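Local coordinates for protein MccF (PDB 4IIY) that probably gives self-immunity to the antibiotic microcin C7, acting as a hydrolase of the peptidase S66 (LD-carboxypeptidase) family, at residues B[142-147]-B[340-345]; B[173-178]-B[216-221]; B[208-213]-B[271-276]. The protein carries 1 engineered substitution. One frame throughout, in Å; residues are numbered along the deposited sequence.

How the contacts relate
The three contacts follow a gradient from core to surface. Contact 1 is buried near the centre of the chain; contacts 2 and 3 lie at the surface, where loops meet. Contacts 1 and 3 share the bound ligand, one near its glutamyl-sulfamoyl end, the other bordering the nucleoside and reaching the glutamyl carboxylate. Contacts 2 and 3 share the long loop between strands 205-206 and 225-226 and are joined by the salt bridge R220–E209. Contact 2 also touches contact 1, where L178 and E174 pack on P341 and H340. The chemistry changes accordingly: sulfur-aromatic and aliphatic packing in contact 1, a methyl on an imidazole in contact 2, guanidinium-to-hydroxyl bonding in contact 3.

Contact 1 (B[142-147]-B[340-345]). Engineered in segment 142-147: A145 (natural residue Ser). With 1EI (5'-O-(L-alpha-glutamylsulfamoyl)inosine), chain K.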
loop_
_atom_site.group_PDB
_atom_site.type_symbol
_atom_site.label_atom_id
_atom_site.label_comp_id
_atom_site.label_asym_id
_atom_site.label_seq_id
_atom_site.Cartn_x
_atom_site.Cartn_y
_atom_site.Cartn_z
ATOM N N ILE B 142 -14.613 11.912 13.296
ATOM C CA ILE B 142 -14.805 10.473 13.444
ATOM C C ILE B 142 -15.040 9.769 12.107
ATOM O O ILE B 142 -15.721 10.286 11.212
ATOM C CB ILE B 142 -15.943 10.176 14.463
ATOM C CG1 ILE B 142 -16.001 8.689 14.839
ATOM C CG2 ILE B 142 -17.292 10.691 13.947
ATOM C CD1 ILE B 142 -16.800 8.440 16.106
ATOM N N GLY B 143 -14.430 8.596 11.980
ATOM C CA GLY B 143 -14.607 7.722 10.832
ATOM C C GLY B 143 -13.596 6.599 10.939
ATOM O O GLY B 143 -12.981 6.411 11.991
ATOM N N TYR B 144 -13.410 5.848 9.863
ATOM C CA TYR B 144 -12.469 4.730 9.902
ATOM C C TYR B 144 -11.987 4.389 8.499
ATOM O O TYR B 144 -12.277 5.114 7.544
ATOM C CB TYR B 144 -13.065 3.522 10.661
ATOM C CG TYR B 144 -14.160 2.748 9.952
ATOM C CD1 TYR B 144 -13.886 1.521 9.367
ATOM C CD2 TYR B 144 -15.472 3.223 9.897
ATOM C CE1 TYR B 144 -14.879 0.790 8.728
ATOM C CE2 TYR B 144 -16.465 2.494 9.274
ATOM C CZ TYR B 144 -16.160 1.291 8.684
ATOM O OH TYR B 144 -17.179 0.606 8.055
ATOM N N ALA B 145 -11.232 3.307 8.372
ATOM C CA ALA B 145 -10.860 2.795 7.060
ATOM C C ALA B 145 -9.996 3.831 6.343
ATOM O O ALA B 145 -9.048 4.344 6.933
ATOM C CB ALA B 145 -12.096 2.424 6.258
ATOM N N ASP B 146 -10.288 4.144 5.087
ATOM C CA ASP B 146 -9.485 5.146 4.376
ATOM C C ASP B 146 -9.380 6.480 5.108
ATOM O O ASP B 146 -8.394 7.225 4.950
ATOM C CB ASP B 146 -10.055 5.399 2.980
ATOM C CG ASP B 146 -9.244 6.415 2.220
ATOM O OD1 ASP B 146 -8.118 6.077 1.817
ATOM O OD2 ASP B 146 -9.717 7.563 2.064
ATOM N N THR B 147 -10.406 6.811 5.883
ATOM C CA THR B 147 -10.414 8.090 6.589
ATOM C C THR B 147 -9.313 8.190 7.652
ATOM O O THR B 147 -9.021 9.278 8.155
ATOM C CB THR B 147 -11.805 8.359 7.170
ATOM O OG1 THR B 147 -12.786 7.947 6.209
ATOM C CG2 THR B 147 -11.991 9.844 7.455
ATOM N N HIS B 340 -18.876 -5.756 12.311
ATOM C CA HIS B 340 -20.004 -5.219 13.079
ATOM C C HIS B 340 -20.229 -6.072 14.318
ATOM O O HIS B 340 -20.169 -7.303 14.243
ATOM C CB HIS B 340 -21.287 -5.212 12.240
ATOM C CG HIS B 340 -21.229 -4.275 11.078
ATOM N ND1 HIS B 340 -21.552 -2.938 11.177
ATOM C CD2 HIS B 340 -20.856 -4.479 9.791
ATOM C CE1 HIS B 340 -21.387 -2.363 10.000
ATOM N NE2 HIS B 340 -20.965 -3.274 9.142
ATOM N N PRO B 341 -20.505 -5.443 15.464
ATOM C CA PRO B 341 -20.593 -3.996 15.694
ATOM C C PRO B 341 -19.208 -3.380 15.874
ATOM O O PRO B 341 -18.208 -4.090 16.000
ATOM C CB PRO B 341 -21.384 -3.916 16.999
ATOM C CG PRO B 341 -20.929 -5.128 17.755
ATOM C CD PRO B 341 -20.720 -6.208 16.706
ATOM N N MET B 342 -19.166 -2.057 15.880
ATOM C CA MET B 342 -17.916 -1.328 15.970
ATOM C C MET B 342 -17.921 -0.419 17.195
ATOM O O MET B 342 -18.874 0.330 17.407
ATOM C CB MET B 342 -17.741 -0.483 14.711
ATOM C CG MET B 342 -16.393 0.184 14.628
ATOM S SD MET B 342 -16.351 1.480 13.372
ATOM C CE MET B 342 -14.575 1.725 13.390
ATOM N N LEU B 343 -16.861 -0.497 17.992
ATOM C CA LEU B 343 -16.674 0.390 19.134
ATOM C C LEU B 343 -15.990 1.679 18.673
ATOM O O LEU B 343 -15.343 1.705 17.623
ATOM C CB LEU B 343 -15.808 -0.301 20.188
ATOM C CG LEU B 343 -16.336 -1.665 20.656
ATOM C CD1 LEU B 343 -15.310 -2.386 21.519
ATOM C CD2 LEU B 343 -17.654 -1.514 21.405
ATOM N N THR B 344 -16.130 2.738 19.458
ATOM C CA THR B 344 -15.503 4.031 19.189
ATOM C C THR B 344 -14.235 4.170 20.039
ATOM O O THR B 344 -14.281 3.938 21.259
ATOM C CB THR B 344 -16.493 5.174 19.485
ATOM O OG1 THR B 344 -17.548 5.147 18.518
ATOM C CG2 THR B 344 -15.801 6.524 19.414
ATOM N N LEU B 345 -13.120 4.554 19.410
ATOM C CA LEU B 345 -11.812 4.611 20.068
ATOM C C LEU B 345 -11.116 5.953 19.830
ATOM O O LEU B 345 -10.821 6.311 18.687
ATOM C CB LEU B 345 -10.920 3.503 19.507
ATOM C CG LEU B 345 -9.496 3.413 20.051
ATOM C CD1 LEU B 345 -9.500 2.927 21.488
ATOM C CD2 LEU B 345 -8.651 2.491 19.180
HETATM O O6 1EI K . -21.306 -3.369 -2.059
HETATM C C6 1EI K . -20.989 -3.635 -0.879
HETATM N N1 1EI K . -21.434 -4.751 -0.267
HETATM C C2 1EI K . -21.104 -5.049 1.002
HETATM N N3 1EI K . -20.317 -4.267 1.760
HETATM C C5 1EI K . -20.116 -2.725 -0.114
HETATM C C4 1EI K . -19.810 -3.121 1.258
HETATM N N7 1EI K . -19.487 -1.552 -0.330
HETATM C C8 1EI K . -18.828 -1.224 0.807
HETATM N N9 1EI K . -19.026 -2.165 1.744
HETATM C "C1'" 1EI K . -18.467 -2.172 3.106
HETATM O "O4'" 1EI K . -18.296 -0.858 3.616
HETATM C "C2'" 1EI K . -17.081 -2.779 3.052
HETATM O "O2'" 1EI K . -17.156 -4.188 3.268
HETATM C "C3'" 1EI K . -16.350 -2.072 4.171
HETATM O "O3'" 1EI K . -16.268 -2.933 5.304
HETATM C "C4'" 1EI K . -17.211 -0.877 4.540
HETATM C "C5'" 1EI K . -16.426 0.428 4.485
HETATM O "O5'" 1EI K . -15.962 0.687 3.156
HETATM S SBF 1EI K . -14.851 1.727 2.961
HETATM O OAE 1EI K . -15.031 2.356 1.670
HETATM O OAF 1EI K . -14.980 2.665 4.045
HETATM N NAQ 1EI K . -13.513 0.957 3.065
HETATM C C 1EI K . -12.273 1.491 3.087
HETATM O O 1EI K . -11.970 2.678 3.047
HETATM C CA 1EI K . -11.140 0.512 3.217
HETATM N N 1EI K . -11.630 -0.854 3.163
HETATM C CB 1EI K . -10.102 0.778 2.133
HETATM C CG 1EI K . -8.687 0.559 2.659
HETATM C CD 1EI K . -8.344 -0.914 2.665
HETATM O OE1 1EI K . -9.269 -1.751 2.613
HETATM O OE2 1EI K . -7.144 -1.234 2.720
#
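The nucleophile elbow of this S66 peptidase is backed by a Met-aromatic contact, in which Y144, the residue just before the nucleophile position, meets M342 from the loop that leads into strand 345-347. M342 has CG anti to its backbone N (chi1 -173°) and runs on fully extended, and this straight reach carries the thioether over one face of the tyrosine ring. SD lies 4.3 Å from the centroid of the Y144 ring, 21° off the normal and shifted toward the rim. The methyl goes on to the ring's root, with M342 CE 3.6 Å from Y144 CB. The far end of the ring comes to the bound glutamylsulfamoyl inosine, with Y144 OH 3.7 Å from C5' of the ligand, and the ring packs edge-to-face with H338, a predicted member of the charge relay. Further along, I142 CD1 touches T344 CG2 at 4.0 Å, both side chains also resting on F163 of the intervening strand 162-164. A145, an engineered replacement of the predicted serine nucleophile, places CB 3.2 Å from the ligand's carbonyl O. The same oxygen accepts a hydrogen bond from D146 N (3.0 Å), consistent with a role in an oxyanion hole. T147 N bonds back to Y144 O, closing the tight turn. The positive phi of A145 (64°), set between strand 140-143 and helix 148-158, is the signature of the strand–nucleophile–helix elbow of serine hydrolases.

Contact 2 (B[173-178]-B[216-221])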
loop_
_atom_site.group_PDB
_atom_site.type_symbol
_atom_site.label_atom_id
_atom_site.label_comp_id
_atom_site.label_asym_id
_atom_site.label_seq_id
_atom_site.Cartn_x
_atom_site.Cartn_y
_atom_site.Cartn_z
ATOM N N GLY B 173 -25.938 2.723 8.833
ATOM C CA GLY B 173 -26.872 2.118 7.902
ATOM C C GLY B 173 -26.970 0.602 8.030
ATOM O O GLY B 173 -27.751 -0.038 7.326
ATOM N N GLU B 174 -26.171 0.022 8.922
ATOM C CA GLU B 174 -26.263 -1.399 9.247
ATOM C C GLU B 174 -27.646 -1.725 9.821
ATOM O O GLU B 174 -28.179 -0.977 10.649
ATOM C CB GLU B 174 -25.158 -1.756 10.251
ATOM C CG GLU B 174 -25.172 -3.184 10.810
ATOM C CD GLU B 174 -24.828 -4.261 9.785
ATOM O OE1 GLU B 174 -24.571 -3.938 8.604
ATOM O OE2 GLU B 174 -24.797 -5.450 10.179
ATOM N N HIS B 175 -28.231 -2.840 9.384
ATOM C CA HIS B 175 -29.511 -3.277 9.947
ATOM C C HIS B 175 -29.355 -3.700 11.410
ATOM O O HIS B 175 -28.287 -4.152 11.823
ATOM C CB HIS B 175 -30.090 -4.446 9.142
ATOM C CG HIS B 175 -30.620 -4.062 7.794
ATOM N ND1 HIS B 175 -31.939 -3.716 7.587
ATOM C CD2 HIS B 175 -30.018 -3.992 6.584
ATOM C CE1 HIS B 175 -32.121 -3.434 6.308
ATOM N NE2 HIS B 175 -30.972 -3.603 5.676
ATOM N N PRO B 176 -30.427 -3.569 12.206
ATOM C CA PRO B 176 -30.442 -4.225 13.520
ATOM C C PRO B 176 -30.162 -5.705 13.317
ATOM O O PRO B 176 -30.474 -6.229 12.251
ATOM C CB PRO B 176 -31.880 -4.010 13.996
ATOM C CG PRO B 176 -32.310 -2.758 13.311
ATOM C CD PRO B 176 -31.659 -2.802 11.954
ATOM N N PRO B 177 -29.600 -6.389 14.323
ATOM C CA PRO B 177 -29.387 -5.904 15.691
ATOM C C PRO B 177 -28.057 -5.192 15.918
ATOM O O PRO B 177 -27.907 -4.479 16.908
ATOM C CB PRO B 177 -29.408 -7.199 16.509
ATOM C CG PRO B 177 -28.854 -8.217 15.577
ATOM C CD PRO B 177 -29.348 -7.837 14.204
ATOM N N LEU B 178 -27.104 -5.367 15.018
ATOM C CA LEU B 178 -25.742 -4.948 15.323
ATOM C C LEU B 178 -25.576 -3.434 15.412
ATOM O O LEU B 178 -24.730 -2.949 16.163
ATOM C CB LEU B 178 -24.744 -5.582 14.347
ATOM C CG LEU B 178 -24.795 -7.116 14.340
ATOM C CD1 LEU B 178 -23.764 -7.696 13.371
ATOM C CD2 LEU B 178 -24.587 -7.668 15.740
ATOM N N ASN B 216 -33.810 -2.174 1.131
ATOM C CA ASN B 216 -34.717 -1.871 2.218
ATOM C C ASN B 216 -34.757 -2.964 3.281
ATOM O O ASN B 216 -34.838 -2.674 4.471
ATOM C CB ASN B 216 -36.126 -1.615 1.682
ATOM C CG ASN B 216 -37.117 -1.385 2.791
ATOM O OD1 ASN B 216 -37.927 -2.255 3.107
ATOM N ND2 ASN B 216 -37.023 -0.230 3.432
ATOM N N LYS B 217 -34.728 -4.213 2.832
ATOM C CA LYS B 217 -34.836 -5.354 3.730
ATOM C C LYS B 217 -33.603 -6.232 3.646
ATOM O O LYS B 217 -32.935 -6.275 2.619
ATOM C CB LYS B 217 -36.050 -6.199 3.360
ATOM C CG LYS B 217 -37.358 -5.443 3.370
ATOM C CD LYS B 217 -38.465 -6.318 2.833
ATOM C CE LYS B 217 -39.731 -5.521 2.602
ATOM N NZ LYS B 217 -40.406 -5.095 3.858
ATOM N N ILE B 218 -33.308 -6.942 4.733
ATOM C CA ILE B 218 -32.246 -7.938 4.689
ATOM C C ILE B 218 -32.620 -9.070 3.740
ATOM O O ILE B 218 -33.801 -9.379 3.561
ATOM C CB ILE B 218 -31.936 -8.519 6.085
ATOM C CG1 ILE B 218 -33.142 -9.280 6.640
ATOM C CG2 ILE B 218 -31.489 -7.418 7.028
ATOM C CD1 ILE B 218 -32.861 -9.988 7.945
ATOM N N LEU B 219 -31.620 -9.669 3.113
ATOM C CA LEU B 219 -31.817 -10.928 2.402
ATOM C C LEU B 219 -32.127 -12.051 3.396
ATOM O O LEU B 219 -33.067 -12.838 3.220
ATOM C CB LEU B 219 -30.563 -11.284 1.611
ATOM C CG LEU B 219 -30.583 -12.641 0.903
ATOM C CD1 LEU B 219 -31.674 -12.668 -0.161
ATOM C CD2 LEU B 219 -29.227 -12.955 0.293
ATOM N N ARG B 220 -31.308 -12.114 4.440
ATOM C CA ARG B 220 -31.409 -13.119 5.489
ATOM C C ARG B 220 -30.475 -12.638 6.592
ATOM O O ARG B 220 -29.582 -11.831 6.332
ATOM C CB ARG B 220 -31.043 -14.524 4.966
ATOM C CG ARG B 220 -29.720 -14.633 4.214
ATOM C CD ARG B 220 -28.574 -14.952 5.146
ATOM N NE ARG B 220 -27.327 -15.111 4.424
ATOM C CZ ARG B 220 -26.146 -15.211 5.019
ATOM N NH1 ARG B 220 -25.046 -15.339 4.297
ATOM N NH2 ARG B 220 -26.078 -15.170 6.344
ATOM N N PRO B 221 -30.698 -13.077 7.837
ATOM C CA PRO B 221 -29.826 -12.607 8.923
ATOM C C PRO B 221 -28.362 -13.009 8.734
ATOM O O PRO B 221 -28.061 -14.099 8.250
ATOM C CB PRO B 221 -30.414 -13.287 10.161
ATOM C CG PRO B 221 -31.879 -13.438 9.824
ATOM C CD PRO B 221 -31.920 -13.725 8.345
#
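H175, in the loop 173-178, lays its imidazole against I218 of 216-221 and brings its edge to the backbone at N216. Starting at the root, H175 CB lies 3.9 Å from I218 CG2. The same methyl is nearest at the next atom, H175 CG to I218 CG2 being 3.6 Å, and from there it hangs above the ring, with ND1 and CD2 each 3.8 Å from I218 CG2. NE2 is still beneath the methyl, 4.1 Å from I218 CG2. The result is a CH-pi contact: I218 CG2 stands 3.7 Å from the centroid of the H175 ring and 16° off its normal, displaced somewhat toward the rim. At the tip the partner changes. H175 CE1 turns its edge to the backbone, meeting N216 O at 3.4 Å with that oxygen in the plane of the imidazole. A methyl on one face and a carbonyl at the edge thus meet the ring in two different directions. With CG beside the backbone N (chi1 -72°), the imidazole of H175 projects toward 216-221, and the same placing of I218 CG2 brings that methyl over its face. No hydrogen bond crosses between the segments, but E174 is salt-bridged to K222 and to R62 of helix 60-72. The histidine therefore projects from the short connection between helices 168-172 and 178-191 onto the long excursion that separates strands 205-206 and 225-226.

Contact 3 (B[208-213]-B[271-276]); sequences DESINW and DSRKSI. With 1EI (5'-O-(L-alpha-glutamylsulfamoyl)inosine), chain K; EDO (1,2-ethanediol), chain L.
The nucleoside end of the ligand pocket is bridged by S210, the centre of an inverse gamma turn, and R273, from the loop between strand 266-270 and helix 276-288. Both terminal nitrogens of the guanidinium point at one hydroxyl: R273 NH1 gives a hydrogen bond to S210 OG of 3.2 Å (150°), and NH2 adds a weak one at 3.3 Å. The serine oxygen lies in the guanidinium plane, so this forked grip favours one rotation of the group. NH1 also reaches ribose O2' of the ligand at 3.0 Å, weakly and well off straight (135°). R273 gets there by bending at chi3 (97°). S210 OG itself comes within 3.1 Å of C2 of the hypoxanthine base. W213 lays one indole face against that base, whose C5 lies 3.4 Å above the indole plane, over its centre. Replacing W213 with an alanine would probably leave this face of the base uncovered and the base freer to tilt or shift. At the other end of the ligand, K274 bends at chi2 and donates from NZ to the glutamyl carboxylate oxygen OE2 at 2.9 Å.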
loop_
_atom_site.group_PDB
_atom_site.type_symbol
_atom_site.label_atom_id
_atom_site.label_comp_id
_atom_site.label_asym_id
_atom_site.label_seq_id
_atom_site.Cartn_x
_atom_site.Cartn_y
_atom_site.Cartn_z
ATOM N N ASP B 208 -18.973 -10.387 9.997
ATOM C CA ASP B 208 -18.275 -9.709 8.919
ATOM C C ASP B 208 -18.858 -10.024 7.547
ATOM O O ASP B 208 -18.262 -9.664 6.538
ATOM C CB ASP B 208 -16.770 -10.023 8.935
ATOM C CG ASP B 208 -16.464 -11.493 8.689
ATOM O OD1 ASP B 208 -17.411 -12.320 8.694
ATOM O OD2 ASP B 208 -15.264 -11.831 8.519
ATOM N N GLU B 209 -20.027 -10.661 7.488
ATOM C CA GLU B 209 -20.558 -11.061 6.190
ATOM C C GLU B 209 -20.892 -9.887 5.280
ATOM O O GLU B 209 -21.432 -8.870 5.728
ATOM C CB GLU B 209 -21.795 -11.934 6.362
ATOM C CG GLU B 209 -21.502 -13.305 6.931
ATOM C CD GLU B 209 -22.622 -14.259 6.643
ATOM O OE1 GLU B 209 -22.522 -15.010 5.651
ATOM O OE2 GLU B 209 -23.617 -14.219 7.383
ATOM N N SER B 210 -20.596 -10.058 3.999
ATOM C CA SER B 210 -20.876 -9.055 2.983
ATOM C C SER B 210 -22.238 -9.306 2.352
ATOM O O SER B 210 -22.329 -9.700 1.188
ATOM C CB SER B 210 -19.792 -9.080 1.901
ATOM O OG SER B 210 -19.843 -7.922 1.082
ATOM N N ILE B 211 -23.282 -9.109 3.148
ATOM C CA ILE B 211 -24.666 -9.175 2.690
ATOM C C ILE B 211 -25.426 -8.025 3.324
ATOM O O ILE B 211 -24.896 -7.308 4.179
ATOM C CB ILE B 211 -25.355 -10.505 3.082
ATOM C CG1 ILE B 211 -25.464 -10.635 4.604
ATOM C CG2 ILE B 211 -24.625 -11.708 2.461
ATOM C CD1 ILE B 211 -26.378 -11.773 5.054
ATOM N N ASN B 212 -26.672 -7.857 2.904
ATOM C CA ASN B 212 -27.561 -6.856 3.481
ATOM C C ASN B 212 -26.998 -5.432 3.397
ATOM O O ASN B 212 -27.096 -4.659 4.348
ATOM C CB ASN B 212 -27.896 -7.210 4.934
ATOM C CG ASN B 212 -28.474 -8.606 5.087
ATOM O OD1 ASN B 212 -28.985 -9.190 4.126
ATOM N ND2 ASN B 212 -28.405 -9.141 6.303
ATOM N N TRP B 213 -26.418 -5.102 2.255
ATOM C CA TRP B 213 -25.723 -3.830 2.112
ATOM C C TRP B 213 -26.646 -2.628 1.829
ATOM O O TRP B 213 -26.731 -1.702 2.647
ATOM C CB TRP B 213 -24.599 -3.954 1.074
ATOM C CG TRP B 213 -23.891 -2.654 0.803
ATOM C CD1 TRP B 213 -23.910 -1.954 -0.362
ATOM C CD2 TRP B 213 -23.077 -1.889 1.720
ATOM N NE1 TRP B 213 -23.170 -0.804 -0.237
ATOM C CE2 TRP B 213 -22.653 -0.735 1.030
ATOM C CE3 TRP B 213 -22.671 -2.070 3.047
ATOM C CZ2 TRP B 213 -21.834 0.233 1.620
ATOM C CZ3 TRP B 213 -21.862 -1.106 3.634
ATOM C CH2 TRP B 213 -21.451 0.028 2.920
ATOM N N ASP B 271 -7.201 -4.167 9.327
ATOM C CA ASP B 271 -7.350 -4.181 7.875
ATOM C C ASP B 271 -8.626 -4.933 7.498
ATOM O O ASP B 271 -9.233 -5.597 8.331
ATOM C CB ASP B 271 -6.125 -4.787 7.165
ATOM C CG ASP B 271 -4.967 -3.808 7.030
ATOM O OD1 ASP B 271 -5.171 -2.757 6.387
ATOM O OD2 ASP B 271 -3.860 -4.094 7.545
ATOM N N SER B 272 -9.004 -4.824 6.228
ATOM C CA SER B 272 -10.248 -5.373 5.710
ATOM C C SER B 272 -10.064 -6.063 4.368
ATOM O O SER B 272 -9.457 -5.511 3.457
ATOM C CB SER B 272 -11.273 -4.243 5.547
ATOM O OG SER B 272 -12.342 -4.625 4.680
ATOM N N ARG B 273 -10.614 -7.271 4.262
ATOM C CA ARG B 273 -10.717 -8.001 3.001
ATOM C C ARG B 273 -9.376 -8.182 2.310
ATOM O O ARG B 273 -9.296 -8.164 1.076
ATOM C CB ARG B 273 -11.726 -7.327 2.061
ATOM C CG ARG B 273 -13.136 -7.258 2.636
ATOM C CD ARG B 273 -14.069 -6.496 1.706
ATOM N NE ARG B 273 -14.829 -7.417 0.865
ATOM C CZ ARG B 273 -16.156 -7.478 0.818
ATOM N NH1 ARG B 273 -16.900 -6.655 1.551
ATOM N NH2 ARG B 273 -16.743 -8.364 0.025
ATOM N N LYS B 274 -8.323 -8.377 3.095
ATOM C CA LYS B 274 -7.015 -8.600 2.503
ATOM C C LYS B 274 -6.648 -10.063 2.409
ATOM O O LYS B 274 -7.112 -10.904 3.189
ATOM C CB LYS B 274 -5.917 -7.893 3.302
ATOM C CG LYS B 274 -6.107 -6.405 3.446
ATOM C CD LYS B 274 -6.293 -5.716 2.103
ATOM C CE LYS B 274 -6.362 -4.210 2.283
ATOM N NZ LYS B 274 -6.806 -3.537 1.049
ATOM N N SER B 275 -5.787 -10.351 1.442
ATOM C CA SER B 275 -5.118 -11.636 1.384
ATOM C C SER B 275 -4.035 -11.715 2.456
ATOM O O SER B 275 -3.461 -10.698 2.879
ATOM C CB SER B 275 -4.467 -11.813 0.018
ATOM O OG SER B 275 -3.374 -10.922 -0.117
ATOM N N ILE B 276 -3.753 -12.930 2.885
ATOM C CA ILE B 276 -2.649 -13.193 3.779
ATOM C C ILE B 276 -1.341 -12.661 3.178
ATOM O O ILE B 276 -0.480 -12.179 3.914
ATOM C CB ILE B 276 -2.599 -14.704 4.129
ATOM C CG1 ILE B 276 -1.478 -15.003 5.120
ATOM C CG2 ILE B 276 -2.480 -15.565 2.869
ATOM C CD1 ILE B 276 -1.632 -16.348 5.809
HETATM O O6 1EI K . -21.306 -3.369 -2.059
HETATM C C6 1EI K . -20.989 -3.635 -0.879
HETATM N N1 1EI K . -21.434 -4.751 -0.267
HETATM C C2 1EI K . -21.104 -5.049 1.002
HETATM N N3 1EI K . -20.317 -4.267 1.760
HETATM C C5 1EI K . -20.116 -2.725 -0.114
HETATM C C4 1EI K . -19.810 -3.121 1.258
HETATM N N7 1EI K . -19.487 -1.552 -0.330
HETATM C C8 1EI K . -18.828 -1.224 0.807
HETATM N N9 1EI K . -19.026 -2.165 1.744
HETATM C "C1'" 1EI K . -18.467 -2.172 3.106
HETATM O "O4'" 1EI K . -18.296 -0.858 3.616
HETATM C "C2'" 1EI K . -17.081 -2.779 3.052
HETATM O "O2'" 1EI K . -17.156 -4.188 3.268
HETATM C "C3'" 1EI K . -16.350 -2.072 4.171
HETATM O "O3'" 1EI K . -16.268 -2.933 5.304
HETATM C "C4'" 1EI K . -17.211 -0.877 4.540
HETATM C "C5'" 1EI K . -16.426 0.428 4.485
HETATM O "O5'" 1EI K . -15.962 0.687 3.156
HETATM S SBF 1EI K . -14.851 1.727 2.961
HETATM O OAE 1EI K . -15.031 2.356 1.670
HETATM O OAF 1EI K . -14.980 2.665 4.045
HETATM N NAQ 1EI K . -13.513 0.957 3.065
HETATM C C 1EI K . -12.273 1.491 3.087
HETATM O O 1EI K . -11.970 2.678 3.047
HETATM C CA 1EI K . -11.140 0.512 3.217
HETATM N N 1EI K . -11.630 -0.854 3.163
HETATM C CB 1EI K . -10.102 0.778 2.133
HETATM C CG 1EI K . -8.687 0.559 2.659
HETATM C CD 1EI K . -8.344 -0.914 2.665
HETATM O OE1 1EI K . -9.269 -1.751 2.613
HETATM O OE2 1EI K . -7.144 -1.234 2.720
HETATM C C1 EDO L . -5.735 -6.649 11.606
HETATM O O1 EDO L . -7.093 -6.554 11.143
HETATM C C2 EDO L . -5.099 -7.978 11.228
HETATM O O2 EDO L . -4.922 -8.043 9.805
#